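Local coordinates for protein endonuclease V (Homo sapiens, PDB 6OZE) that probably cleaves RNA at or near inosine, as a metal-dependent, inosine-specific endoribonuclease of the endonuclease V family, at residues R54-L59 / E72-V77; A18-R23 / V203-S208; R11-L16 / H124-G129. The protein carries 4 engineered substitutions. All blocks are in the same frame, centred on the assembly; numbering follows the deposited sequence.

Contact 1. Residues R54-L59 / E72-V77; sequences RACASL and EESRMV. With ACT (acetate ion), chain B.
A beta hairpin at one edge of the RNase H-like sheet pairs Ala-55, Ala-57 and Leu-59 with Val-77, Arg-75 and Glu-73. Each of these antiparallel pairs is hydrogen-bonded, with two backbone bonds apiece; Val-77 N reaches Ala-55 O at 2.8 Å. Between them lie two non-hydrogen-bonded pairs, Cys-56 with Met-76 and Ser-58 with Ser-74, whose side chains project from the other face. There Ser-58 OG and Ser-74 OG share a hydrogen bond of 2.8 Å, and either could be the donor. Both hydroxyls stand anti to their own carbonyl carbon (chi1 -63° and -65°), which turns them to meet. Ser-58 OG also bonds to Ser-235 of helix 226-242, which packs on this face. Cys-56 SG lies against Ser-74 CB at 3.8 Å, and Cys-56 CB against Met-76 SD at 4.0 Å. Helix 89-106 covers Ala-57, Glu-73 and Val-77 on the opposite face. There Arg-75 NH1 forms a salt bridge to Glu-73 OE2 at 2.9 Å, its hydrogen bond weak in angle. Away from the hairpin turn, the Arg-54 guanidinium lies over the backbone of Met-76 and Val-77, with Val-77 N 3.8 Å from its plane. An acetate ion, probably from the crystallisation liquor, binds the guanidinium through two bonds. Arg-54 NE meets acetate O, and Arg-54 NH1 meets acetate OXT at 2.6 Å and 172°.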
ATOM      1  N   ARG A  54       7.665  -9.795 -16.514  1.00 29.14           N
ATOM      2  CA  ARG A  54       8.606  -8.694 -16.309  1.00 24.59           C
ATOM      3  C   ARG A  54       7.904  -7.469 -15.740  1.00 25.79           C
ATOM      4  O   ARG A  54       6.828  -7.076 -16.204  1.00 28.98           O
ATOM      5  CB  ARG A  54       9.332  -8.329 -17.607  1.00 30.22           C
ATOM      6  CG  ARG A  54      10.656  -7.587 -17.396  1.00 31.48           C
ATOM      7  CD  ARG A  54      11.720  -8.463 -16.708  1.00 36.40           C
ATOM      8  NE  ARG A  54      13.028  -7.809 -16.658  1.00 32.17           N
ATOM      9  CZ  ARG A  54      14.034  -8.177 -15.864  1.00 26.97           C
ATOM     10  NH1 ARG A  54      15.185  -7.510 -15.905  1.00 28.19           N
ATOM     11  NH2 ARG A  54      13.890  -9.197 -15.027  1.00 28.04           N
ATOM     12  N   ALA A  55       8.541  -6.846 -14.754  1.00 23.06           N
ATOM     13  CA  ALA A  55       7.941  -5.741 -14.035  1.00 22.24           C
ATOM     14  C   ALA A  55       9.054  -4.853 -13.511  1.00 22.44           C
ATOM     15  O   ALA A  55      10.245  -5.180 -13.619  1.00 23.57           O
ATOM     16  CB  ALA A  55       7.080  -6.259 -12.876  1.00 24.70           C
ATOM     17  N   CYS A  56       8.668  -3.710 -12.957  1.00 21.34           N
ATOM     18  CA  CYS A  56       9.595  -2.850 -12.240  1.00 20.23           C
ATOM     19  C   CYS A  56       9.106  -2.689 -10.809  1.00 20.56           C
ATOM     20  O   CYS A  56       7.909  -2.485 -10.577  1.00 23.15           O
ATOM     21  CB  CYS A  56       9.697  -1.480 -12.907  1.00 22.29           C
ATOM     22  SG  CYS A  56      10.913  -0.417 -12.155  1.00 23.65           S
ATOM     23  N   ALA A  57      10.024  -2.817  -9.856  1.00 20.82           N
ATOM     24  CA  ALA A  57       9.741  -2.577  -8.446  1.00 21.69           C
ATOM     25  C   ALA A  57      10.459  -1.302  -8.036  1.00 20.02           C
ATOM     26  O   ALA A  57      11.635  -1.111  -8.375  1.00 20.40           O
ATOM     27  CB  ALA A  57      10.223  -3.755  -7.586  1.00 21.79           C
ATOM     28  N   SER A  58       9.748  -0.413  -7.325  1.00 19.45           N
ATOM     29  CA  SER A  58      10.322   0.865  -6.933  1.00 20.10           C
ATOM     30  C   SER A  58      10.070   1.157  -5.460  1.00 18.20           C
ATOM     31  O   SER A  58       9.008   0.821  -4.914  1.00 18.87           O
ATOM     32  CB  SER A  58       9.730   2.019  -7.752  1.00 21.79           C
ATOM     33  OG  SER A  58      10.050   1.854  -9.137  1.00 22.79           O
ATOM     34  N   LEU A  59      11.054   1.793  -4.837  1.00 19.00           N
ATOM     35  CA  LEU A  59      10.942   2.312  -3.475  1.00 17.28           C
ATOM     36  C   LEU A  59      11.372   3.762  -3.486  1.00 19.09           C
ATOM     37  O   LEU A  59      12.446   4.092  -4.003  1.00 21.19           O
ATOM     38  CB  LEU A  59      11.839   1.498  -2.531  1.00 20.27           C
ATOM     39  CG  LEU A  59      12.117   2.109  -1.153  1.00 20.68           C
ATOM     40  CD1 LEU A  59      10.831   2.141  -0.332  1.00 21.81           C
ATOM     41  CD2 LEU A  59      13.179   1.291  -0.434  1.00 22.40           C
ATOM     42  N   GLU A  72      15.325   7.335  -4.065  1.00 25.66           N
ATOM     43  CA  GLU A  72      14.533   6.571  -5.016  1.00 23.75           C
ATOM     44  C   GLU A  72      15.374   5.448  -5.590  1.00 21.21           C
ATOM     45  O   GLU A  72      16.560   5.633  -5.882  1.00 24.45           O
ATOM     46  CB  GLU A  72      13.991   7.452  -6.150  1.00 27.57           C
ATOM     47  CG  GLU A  72      15.044   8.206  -6.928  1.00 39.25           C
ATOM     48  CD  GLU A  72      14.439   9.164  -7.938  1.00 50.94           C
ATOM     49  OE1 GLU A  72      13.408   9.796  -7.621  1.00 54.24           O
ATOM     50  OE2 GLU A  72      14.990   9.278  -9.051  1.00 58.60           O
ATOM     51  N   GLU A  73      14.759   4.273  -5.730  1.00 21.96           N
ATOM     52  CA  GLU A  73      15.432   3.154  -6.373  1.00 22.23           C
ATOM     53  C   GLU A  73      14.398   2.336  -7.126  1.00 23.06           C
ATOM     54  O   GLU A  73      13.332   2.032  -6.585  1.00 21.60           O
ATOM     55  CB  GLU A  73      16.166   2.290  -5.347  1.00 24.16           C
ATOM     56  CG  GLU A  73      16.935   1.098  -5.965  1.00 25.26           C
ATOM     57  CD  GLU A  73      18.116   1.509  -6.839  1.00 37.70           C
ATOM     58  OE1 GLU A  73      18.630   2.637  -6.688  1.00 36.31           O
ATOM     59  OE2 GLU A  73      18.548   0.682  -7.672  1.00 47.72           O
ATOM     60  N   SER A  74      14.716   1.983  -8.375  1.00 22.37           N
ATOM     61  CA  SER A  74      13.834   1.173  -9.207  1.00 21.69           C
ATOM     62  C   SER A  74      14.657   0.043  -9.795  1.00 22.51           C
ATOM     63  O   SER A  74      15.829   0.238 -10.134  1.00 26.14           O
ATOM     64  CB  SER A  74      13.279   1.980 -10.375  1.00 24.53           C
ATOM     65  OG  SER A  74      12.436   3.030  -9.907  1.00 27.93           O
ATOM     66  N   ARG A  75      14.059  -1.139  -9.910  1.00 19.09           N
ATOM     67  CA  ARG A  75      14.761  -2.280 -10.485  1.00 20.79           C
ATOM     68  C   ARG A  75      13.800  -3.094 -11.332  1.00 20.47           C
ATOM     69  O   ARG A  75      12.688  -3.397 -10.894  1.00 20.43           O
ATOM     70  CB  ARG A  75      15.350  -3.166  -9.383  1.00 27.12           C
ATOM     71  CG  ARG A  75      16.445  -2.494  -8.599  1.00 39.14           C
ATOM     72  CD  ARG A  75      17.666  -3.379  -8.512  1.00 56.54           C
ATOM     73  NE  ARG A  75      17.872  -3.848  -7.149  1.00 69.75           N
ATOM     74  CZ  ARG A  75      18.441  -3.121  -6.197  1.00 73.84           C
ATOM     75  NH1 ARG A  75      18.864  -1.892  -6.467  1.00 75.24           N
ATOM     76  NH2 ARG A  75      18.590  -3.619  -4.977  1.00 75.38           N
ATOM     77  N   MET A  76      14.236  -3.472 -12.532  1.00 22.06           N
ATOM     78  CA  MET A  76      13.482  -4.438 -13.317  1.00 21.83           C
ATOM     79  C   MET A  76      13.631  -5.819 -12.692  1.00 21.45           C
ATOM     80  O   MET A  76      14.728  -6.217 -12.283  1.00 24.87           O
ATOM     81  CB  MET A  76      13.996  -4.516 -14.756  1.00 23.35           C
ATOM     82  CG  MET A  76      13.956  -3.227 -15.572  1.00 24.49           C
ATOM     83  SD  MET A  76      12.283  -2.532 -15.723  1.00 26.05           S
ATOM     84  CE  MET A  76      11.486  -3.811 -16.686  1.00 30.71           C
ATOM     85  N   VAL A  77      12.517  -6.548 -12.626  1.00 21.21           N
ATOM     86  CA  VAL A  77      12.454  -7.847 -11.969  1.00 24.39           C
ATOM     87  C   VAL A  77      11.558  -8.765 -12.788  1.00 25.74           C
ATOM     88  O   VAL A  77      10.762  -8.318 -13.614  1.00 26.17           O
ATOM     89  CB  VAL A  77      11.910  -7.735 -10.522  1.00 23.45           C
ATOM     90  CG1 VAL A  77      12.813  -6.844  -9.667  1.00 25.07           C
ATOM     91  CG2 VAL A  77      10.494  -7.189 -10.530  1.00 26.47           C
TER
HETATM   92  C   ACT B 301      14.645  -5.801 -18.672  0.80 27.59           C
HETATM   93  O   ACT B 301      13.660  -6.558 -18.859  0.80 32.08           O
HETATM   94  OXT ACT B 301      15.309  -5.607 -17.624  0.80 35.27           O
HETATM   95  CH3 ACT B 301      15.138  -5.040 -19.933  0.80 41.38           C

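Contact 2. Residues A18-R23 / V203-S208; sequences AHVVDR and VGHRMS
Val-21 and His-205 make the tight part of this contact. Val-21 N donates to His-205 ND1 at 3.1 Å and 161°, approaching somewhat tilted from the ring plane. CG of His-205 is anti to the backbone N (chi1 -179°), and chi2 of 55° turns the ring so that ND1 faces this N-H. One residue on, Arg-206 N donates to Val-21 O at 2.6 Å, a short bond with a bent N-H angle. Val-21 is thus held by both its N-H and its carbonyl. Its CG2 packs against His-205 CE1 at 3.8 Å, and CE1 also meets His-19 O at 3.3 Å. Arg-206 CG sits over one face of the His-205 ring, toward the rim. Val-20 CG1 rests on Gly-204 O at 3.6 Å.

Gly-204 and His-205 form a classic beta bulge opposite Cys-142, at the end of strand 199-205. His-205 NE2 bonds to Asp-139, so both ring nitrogens have partners. An alanine in place of His-205 would probably leave Val-21 N without its acceptor and Asp-139 without one of its bonds, and open a gap beside Val-21 and Val-136.

The other end is looser. The CB atoms of Asp-22 and Arg-23 point away from 203-208, both residues are exposed, and Asp-22 is poorly ordered. Arg-23 O comes within 3.2 Å of Met-207 N, but the angle is too poor for a hydrogen bond. Met-207 O is buried here without a polar partner. The Arg-206 guanidinium turns to a salt bridge with Glu-26. Ser-208 is the N-cap of helix 209-218: its OG bonds to Ala-211 N and also to Asp-24.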
ATOM      1  N   ALA A  18      -0.765 -13.720  11.919  1.00 30.02           N
ATOM      2  CA  ALA A  18      -0.780 -13.739  13.374  1.00 32.26           C
ATOM      3  C   ALA A  18       0.165 -12.707  13.973  1.00 36.86           C
ATOM      4  O   ALA A  18       0.052 -12.401  15.165  1.00 37.10           O
ATOM      5  CB  ALA A  18      -0.447 -15.138  13.890  1.00 35.04           C
ATOM      6  N   HIS A  19       1.086 -12.163  13.175  1.00 32.22           N
ATOM      7  CA  HIS A  19       2.033 -11.153  13.627  1.00 28.20           C
ATOM      8  C   HIS A  19       1.609  -9.730  13.295  1.00 34.39           C
ATOM      9  O   HIS A  19       2.325  -8.796  13.666  1.00 36.93           O
ATOM     10  CB  HIS A  19       3.430 -11.416  13.057  1.00 33.52           C
ATOM     11  CG  HIS A  19       4.080 -12.642  13.615  1.00 38.53           C
ATOM     12  ND1 HIS A  19       3.882 -13.898  13.083  1.00 48.35           N
ATOM     13  CD2 HIS A  19       4.900 -12.806  14.679  1.00 43.61           C
ATOM     14  CE1 HIS A  19       4.572 -14.782  13.782  1.00 47.50           C
ATOM     15  NE2 HIS A  19       5.199 -14.146  14.755  1.00 47.64           N
ATOM     16  N   VAL A  20       0.487  -9.544  12.594  1.00 34.74           N
ATOM     17  CA  VAL A  20       0.012  -8.196  12.277  1.00 33.22           C
ATOM     18  C   VAL A  20      -0.384  -7.469  13.557  1.00 35.32           C
ATOM     19  O   VAL A  20      -1.057  -8.028  14.432  1.00 37.03           O
ATOM     20  CB  VAL A  20      -1.164  -8.245  11.283  1.00 36.02           C
ATOM     21  CG1 VAL A  20      -1.738  -6.843  11.068  1.00 36.93           C
ATOM     22  CG2 VAL A  20      -0.735  -8.817   9.964  1.00 37.23           C
ATOM     23  N   VAL A  21       0.038  -6.215  13.670  1.00 34.88           N
ATOM     24  CA  VAL A  21      -0.299  -5.348  14.797  1.00 36.15           C
ATOM     25  C   VAL A  21      -1.211  -4.260  14.251  1.00 37.31           C
ATOM     26  O   VAL A  21      -0.778  -3.433  13.447  1.00 35.40           O
ATOM     27  CB  VAL A  21       0.966  -4.742  15.420  1.00 38.84           C
ATOM     28  CG1 VAL A  21       0.611  -3.686  16.462  1.00 37.05           C
ATOM     29  CG2 VAL A  21       1.846  -5.831  16.016  1.00 43.64           C
ATOM     30  N   ASP A  22      -2.474  -4.226  14.693  1.00 44.62           N
ATOM     31  CA  ASP A  22      -3.453  -3.314  14.109  1.00 49.34           C
ATOM     32  C   ASP A  22      -3.711  -2.087  14.978  1.00 53.15           C
ATOM     33  O   ASP A  22      -4.809  -1.520  14.955  1.00 60.52           O
ATOM     34  CB  ASP A  22      -4.754  -4.031  13.745  1.00 63.13           C
ATOM     35  CG  ASP A  22      -5.416  -4.680  14.936  1.00 80.01           C
ATOM     36  OD1 ASP A  22      -4.718  -4.941  15.937  1.00 89.00           O
ATOM     37  OD2 ASP A  22      -6.636  -4.937  14.865  1.00 89.68           O
ATOM     38  N   ARG A  23      -2.707  -1.661  15.731  1.00 36.43           N
ATOM     39  CA  ARG A  23      -2.770  -0.472  16.553  1.00 38.26           C
ATOM     40  C   ARG A  23      -1.533   0.365  16.276  1.00 33.99           C
ATOM     41  O   ARG A  23      -0.567  -0.091  15.655  1.00 35.52           O
ATOM     42  CB  ARG A  23      -2.821  -0.830  18.040  1.00 43.12           C
ATOM     43  CG  ARG A  23      -1.544  -1.467  18.530  1.00 48.86           C
ATOM     44  CD  ARG A  23      -1.657  -1.914  19.974  1.00 61.31           C
ATOM     45  NE  ARG A  23      -0.444  -2.603  20.399  1.00 70.54           N
ATOM     46  CZ  ARG A  23       0.644  -1.986  20.849  1.00 74.35           C
ATOM     47  NH1 ARG A  23       0.673  -0.662  20.936  1.00 68.82           N
ATOM     48  NH2 ARG A  23       1.704  -2.695  21.211  1.00 79.30           N
ATOM     49  N   VAL A 203      -5.345  -0.956   7.006  1.00 25.10           N
ATOM     50  CA  VAL A 203      -4.140  -1.160   7.802  1.00 24.30           C
ATOM     51  C   VAL A 203      -3.301  -2.253   7.167  1.00 24.67           C
ATOM     52  O   VAL A 203      -3.808  -3.330   6.839  1.00 26.65           O
ATOM     53  CB  VAL A 203      -4.507  -1.558   9.235  1.00 28.48           C
ATOM     54  CG1 VAL A 203      -3.266  -2.001   9.999  1.00 33.44           C
ATOM     55  CG2 VAL A 203      -5.210  -0.401   9.951  1.00 31.29           C
ATOM     56  N   GLY A 204      -2.008  -1.984   7.018  1.00 24.24           N
ATOM     57  CA  GLY A 204      -1.068  -3.042   6.726  1.00 23.79           C
ATOM     58  C   GLY A 204      -0.522  -3.632   8.009  1.00 23.23           C
ATOM     59  O   GLY A 204      -0.766  -4.799   8.325  1.00 26.12           O
ATOM     60  N   HIS A 205       0.203  -2.818   8.773  1.00 23.70           N
ATOM     61  CA  HIS A 205       0.885  -3.310   9.966  1.00 22.02           C
ATOM     62  C   HIS A 205       1.289  -2.110  10.801  1.00 24.66           C
ATOM     63  O   HIS A 205       1.685  -1.076  10.257  1.00 24.00           O
ATOM     64  CB  HIS A 205       2.140  -4.101   9.569  1.00 23.54           C
ATOM     65  CG  HIS A 205       2.911  -4.671  10.719  1.00 24.63           C
ATOM     66  ND1 HIS A 205       2.347  -5.498  11.670  1.00 26.83           N
ATOM     67  CD2 HIS A 205       4.231  -4.596  11.027  1.00 26.00           C
ATOM     68  CE1 HIS A 205       3.279  -5.879  12.530  1.00 31.19           C
ATOM     69  NE2 HIS A 205       4.432  -5.354  12.157  1.00 26.87           N
ATOM     70  N   ARG A 206       1.142  -2.240  12.122  1.00 23.75           N
ATOM     71  CA  ARG A 206       1.648  -1.260  13.084  1.00 26.83           C
ATOM     72  C   ARG A 206       1.071   0.138  12.885  1.00 31.49           C
ATOM     73  O   ARG A 206       1.757   1.133  13.120  1.00 30.68           O
ATOM     74  CB  ARG A 206       3.178  -1.228  13.129  1.00 29.17           C
ATOM     75  CG  ARG A 206       3.784  -2.407  13.842  1.00 35.45           C
ATOM     76  CD  ARG A 206       4.985  -1.966  14.643  1.00 53.85           C
ATOM     77  NE  ARG A 206       6.227  -2.084  13.895  1.00 62.26           N
ATOM     78  CZ  ARG A 206       7.225  -1.210  13.971  1.00 69.14           C
ATOM     79  NH1 ARG A 206       7.114  -0.141  14.748  1.00 63.16           N
ATOM     80  NH2 ARG A 206       8.330  -1.398  13.261  1.00 67.71           N
ATOM     81  N   MET A 207      -0.183   0.227  12.449  1.00 23.17           N
ATOM     82  CA  MET A 207      -0.879   1.506  12.462  1.00 24.43           C
ATOM     83  C   MET A 207      -2.364   1.248  12.659  1.00 29.00           C
ATOM     84  O   MET A 207      -2.890   0.214  12.249  1.00 33.48           O
ATOM     85  CB  MET A 207      -0.628   2.281  11.161  1.00 26.40           C
ATOM     86  CG  MET A 207      -0.938   3.788  11.262  1.00 27.91           C
ATOM     87  SD  MET A 207       0.134   4.697  10.122  1.00 31.41           S
ATOM     88  CE  MET A 207      -0.154   6.397  10.629  1.00 28.58           C
ATOM     89  N   SER A 208      -3.032   2.184  13.326  1.00 26.28           N
ATOM     90  CA  SER A 208      -4.481   2.125  13.419  1.00 28.51           C
ATOM     91  C   SER A 208      -5.087   2.640  12.120  1.00 25.68           C
ATOM     92  O   SER A 208      -4.458   3.385  11.361  1.00 26.15           O
ATOM     93  CB  SER A 208      -4.990   2.955  14.598  1.00 30.00           C
ATOM     94  OG  SER A 208      -4.813   4.340  14.329  1.00 32.91           O
TER

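Contact 3. Residues R11-L16 / H124-G129; sequences REQARL and HHRGFG
Gln-13 packs on Phe-128 and Arg-126, and Leu-16 on Phe-128, in a buried contact between the N-terminal helix 3-17 and the loop before helix 130-138. The apolar half is close: Leu-16 CB touches Phe-128 CZ at 3.4 Å, coming obliquely to the ring. Gln-13 O lies over one face of the same ring, offset toward the rim, with CD2 of Phe-128 at 3.9 Å. The polar half is carried by the Gln-13 amide. Its chain is extended beyond CG (chi2 180°), which carries CD out toward the loop. The amide plane stands nearly perpendicular to the Phe-128 ring, at 89°. Gln-13 OE1 takes a weak hydrogen bond from Arg-126 NH1 at 3.0 Å, and Arg-126 CD lies at 3.1 Å from the same oxygen. The bond is weak because its N-H angle is only 126°, and Arg-126 is itself poorly ordered. Gln-13 NE2 donates to Gly-86 O, its strongest partner, and to a water at 2.9 Å. That water donates in turn to Phe-128 O at 2.7 Å, bridging helix and loop. On the loop side, Gly-127 N bonds to His-124 O at 3.1 Å. This closes a type I beta turn from His-124 to Gly-127, which leads through Phe-128 to Gly-129, the N-cap of helix 130-138 in the RNase H-like fold.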
ATOM      1  N   ARG A  11      -1.107 -21.356   4.262  1.00 33.62           N
ATOM      2  CA  ARG A  11      -0.573 -21.577   5.598  1.00 32.12           C
ATOM      3  C   ARG A  11       0.441 -20.499   5.969  1.00 30.06           C
ATOM      4  O   ARG A  11       0.513 -20.073   7.128  1.00 30.75           O
ATOM      5  CB  ARG A  11       0.053 -22.970   5.661  1.00 43.10           C
ATOM      6  CG  ARG A  11       0.132 -23.517   7.049  1.00 62.36           C
ATOM      7  CD  ARG A  11       1.548 -23.869   7.395  1.00 70.71           C
ATOM      8  NE  ARG A  11       1.814 -25.287   7.220  1.00 67.56           N
ATOM      9  CZ  ARG A  11       2.859 -25.908   7.748  1.00 71.35           C
ATOM     10  NH1 ARG A  11       3.730 -25.231   8.484  1.00 80.21           N
ATOM     11  NH2 ARG A  11       3.029 -27.204   7.546  1.00 54.96           N
ATOM     12  N   GLU A  12       1.235 -20.041   4.999  1.00 28.61           N
ATOM     13  CA  GLU A  12       2.200 -18.984   5.281  1.00 26.77           C
ATOM     14  C   GLU A  12       1.501 -17.645   5.513  1.00 27.77           C
ATOM     15  O   GLU A  12       1.929 -16.854   6.363  1.00 27.39           O
ATOM     16  CB  GLU A  12       3.219 -18.903   4.137  1.00 29.66           C
ATOM     17  CG  GLU A  12       4.246 -17.779   4.240  1.00 26.68           C
ATOM     18  CD  GLU A  12       5.243 -17.953   5.381  1.00 26.37           C
ATOM     19  OE1 GLU A  12       5.087 -18.895   6.187  1.00 28.65           O
ATOM     20  OE2 GLU A  12       6.180 -17.125   5.469  1.00 29.92           O
ATOM     21  N   GLN A  13       0.426 -17.364   4.768  1.00 26.50           N
ATOM     22  CA  GLN A  13      -0.357 -16.171   5.068  1.00 25.38           C
ATOM     23  C   GLN A  13      -0.888 -16.223   6.491  1.00 28.96           C
ATOM     24  O   GLN A  13      -0.813 -15.233   7.224  1.00 29.65           O
ATOM     25  CB  GLN A  13      -1.518 -16.041   4.086  1.00 27.94           C
ATOM     26  CG  GLN A  13      -1.089 -15.592   2.711  1.00 28.76           C
ATOM     27  CD  GLN A  13      -2.266 -15.484   1.761  1.00 29.22           C
ATOM     28  OE1 GLN A  13      -3.189 -16.293   1.812  1.00 33.92           O
ATOM     29  NE2 GLN A  13      -2.230 -14.487   0.882  1.00 28.64           N
ATOM     30  N   ALA A  14      -1.399 -17.386   6.911  1.00 27.85           N
ATOM     31  CA  ALA A  14      -1.913 -17.525   8.270  1.00 30.92           C
ATOM     32  C   ALA A  14      -0.804 -17.343   9.296  1.00 33.28           C
ATOM     33  O   ALA A  14      -0.998 -16.680  10.321  1.00 32.69           O
ATOM     34  CB  ALA A  14      -2.598 -18.884   8.444  1.00 32.61           C
ATOM     35  N   ARG A  15       0.379 -17.909   9.027  1.00 27.27           N
ATOM     36  CA  ARG A  15       1.497 -17.754   9.955  1.00 29.29           C
ATOM     37  C   ARG A  15       1.839 -16.288  10.145  1.00 31.29           C
ATOM     38  O   ARG A  15       2.040 -15.820  11.272  1.00 29.70           O
ATOM     39  CB  ARG A  15       2.730 -18.494   9.419  1.00 28.56           C
ATOM     40  CG  ARG A  15       3.952 -18.406  10.350  1.00 28.54           C
ATOM     41  CD  ARG A  15       5.167 -19.175   9.798  1.00 28.53           C
ATOM     42  NE  ARG A  15       5.879 -18.424   8.751  1.00 28.06           N
ATOM     43  CZ  ARG A  15       7.022 -17.764   8.949  1.00 30.20           C
ATOM     44  NH1 ARG A  15       7.579 -17.731  10.153  1.00 30.93           N
ATOM     45  NH2 ARG A  15       7.626 -17.153   7.935  1.00 27.53           N
ATOM     46  N   LEU A  16       1.940 -15.559   9.043  1.00 25.86           N
ATOM     47  CA  LEU A  16       2.376 -14.173   9.106  1.00 21.84           C
ATOM     48  C   LEU A  16       1.271 -13.255   9.618  1.00 26.47           C
ATOM     49  O   LEU A  16       1.555 -12.287  10.334  1.00 29.12           O
ATOM     50  CB  LEU A  16       2.858 -13.719   7.729  1.00 23.74           C
ATOM     51  CG  LEU A  16       4.086 -14.479   7.214  1.00 27.19           C
ATOM     52  CD1 LEU A  16       4.469 -13.921   5.856  1.00 28.45           C
ATOM     53  CD2 LEU A  16       5.230 -14.344   8.193  1.00 27.55           C
ATOM     54  N   HIS A 124      -8.794  -7.565   2.216  1.00 35.82           N
ATOM     55  CA  HIS A 124      -8.188  -8.544   1.326  1.00 34.81           C
ATOM     56  C   HIS A 124      -8.922  -9.865   1.501  1.00 37.96           C
ATOM     57  O   HIS A 124      -9.563 -10.105   2.527  1.00 41.18           O
ATOM     58  CB  HIS A 124      -6.699  -8.684   1.656  1.00 32.80           C
ATOM     59  CG  HIS A 124      -5.969  -9.684   0.813  1.00 37.10           C
ATOM     60  ND1 HIS A 124      -5.720 -10.967   1.240  1.00 41.66           N
ATOM     61  CD2 HIS A 124      -5.415  -9.579  -0.418  1.00 38.56           C
ATOM     62  CE1 HIS A 124      -5.049 -11.618   0.304  1.00 37.44           C
ATOM     63  NE2 HIS A 124      -4.854 -10.799  -0.713  1.00 40.57           N
ATOM     64  N   HIS A 125      -8.796 -10.727   0.482  1.00 43.98           N
ATOM     65  CA  HIS A 125      -9.485 -12.018   0.471  1.00 49.76           C
ATOM     66  C   HIS A 125      -9.289 -12.775   1.777  1.00 47.09           C
ATOM     67  O   HIS A 125     -10.215 -13.429   2.273  1.00 52.27           O
ATOM     68  CB  HIS A 125      -8.944 -12.884  -0.673  1.00 51.76           C
ATOM     69  CG  HIS A 125      -8.971 -12.224  -2.016  1.00 48.42           C
ATOM     70  ND1 HIS A 125      -8.228 -11.103  -2.312  1.00 47.38           N
ATOM     71  CD2 HIS A 125      -9.629 -12.550  -3.153  1.00 52.27           C
ATOM     72  CE1 HIS A 125      -8.439 -10.755  -3.568  1.00 48.66           C
ATOM     73  NE2 HIS A 125      -9.285 -11.617  -4.102  1.00 51.85           N
ATOM     74  N   ARG A 126      -8.082 -12.712   2.343  1.00 48.28           N
ATOM     75  CA  ARG A 126      -7.733 -13.469   3.536  1.00 49.55           C
ATOM     76  C   ARG A 126      -7.333 -12.565   4.696  1.00 53.72           C
ATOM     77  O   ARG A 126      -6.693 -13.029   5.646  1.00 50.00           O
ATOM     78  CB  ARG A 126      -6.623 -14.470   3.205  1.00 58.38           C
ATOM     79  CG  ARG A 126      -6.577 -15.707   4.093  1.00 72.26           C
ATOM     80  CD  ARG A 126      -5.799 -16.837   3.427  1.00 76.68           C
ATOM     81  NE  ARG A 126      -6.625 -17.576   2.478  1.00 79.15           N
ATOM     82  CZ  ARG A 126      -6.708 -17.313   1.176  1.00 66.33           C
ATOM     83  NH1 ARG A 126      -6.005 -16.324   0.643  1.00 49.75           N
ATOM     84  NH2 ARG A 126      -7.499 -18.050   0.405  1.00 74.28           N
ATOM     85  N   GLY A 127      -7.712 -11.287   4.651  1.00 39.22           N
ATOM     86  CA  GLY A 127      -7.249 -10.356   5.660  1.00 44.61           C
ATOM     87  C   GLY A 127      -5.752 -10.150   5.672  1.00 32.93           C
ATOM     88  O   GLY A 127      -5.201  -9.727   6.694  1.00 37.29           O
ATOM     89  N   PHE A 128      -5.071 -10.411   4.551  1.00 31.22           N
ATOM     90  CA  PHE A 128      -3.606 -10.351   4.542  1.00 29.34           C
ATOM     91  C   PHE A 128      -3.074 -10.018   3.145  1.00 31.45           C
ATOM     92  O   PHE A 128      -2.468 -10.840   2.440  1.00 34.17           O
ATOM     93  CB  PHE A 128      -2.993 -11.646   5.082  1.00 32.38           C
ATOM     94  CG  PHE A 128      -1.569 -11.489   5.522  1.00 29.31           C
ATOM     95  CD1 PHE A 128      -1.260 -10.673   6.602  1.00 30.59           C
ATOM     96  CD2 PHE A 128      -0.544 -12.142   4.860  1.00 30.50           C
ATOM     97  CE1 PHE A 128       0.052 -10.502   7.011  1.00 30.45           C
ATOM     98  CE2 PHE A 128       0.767 -11.971   5.267  1.00 28.75           C
ATOM     99  CZ  PHE A 128       1.062 -11.166   6.349  1.00 28.69           C
ATOM    100  N   GLY A 129      -3.251  -8.766   2.731  1.00 29.63           N
ATOM    101  CA  GLY A 129      -2.783  -8.319   1.440  1.00 28.42           C
ATOM    102  C   GLY A 129      -1.331  -7.860   1.465  1.00 24.06           C
ATOM    103  O   GLY A 129      -0.638  -7.927   2.482  1.00 27.83           O
TER
HETATM  104  O   HOH W   1      -0.466 -12.209   1.346  1.00 28.89           O

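Overall arrangement
Contacts 2 and 3 are neighbours, with centres 13 Å apart. They touch where Val-20 CG2 packs on Phe-128 CE1 at 3.5 Å, so the loop 18-23 packs against the loop 124-129. Contact 1 is remote: its centre lies 26 Å from that of contact 2 and 24 Å from that of contact 3. Contacts 1 and 2 reach the same sheet, on opposite sides of the chain's centre. Along the chain, contact 1 is nested within the loops closed by the other two, while contacts 2 and 3 cross. The side chain of Met-207 in contact 2 is about 13 Å from a bound sodium ion.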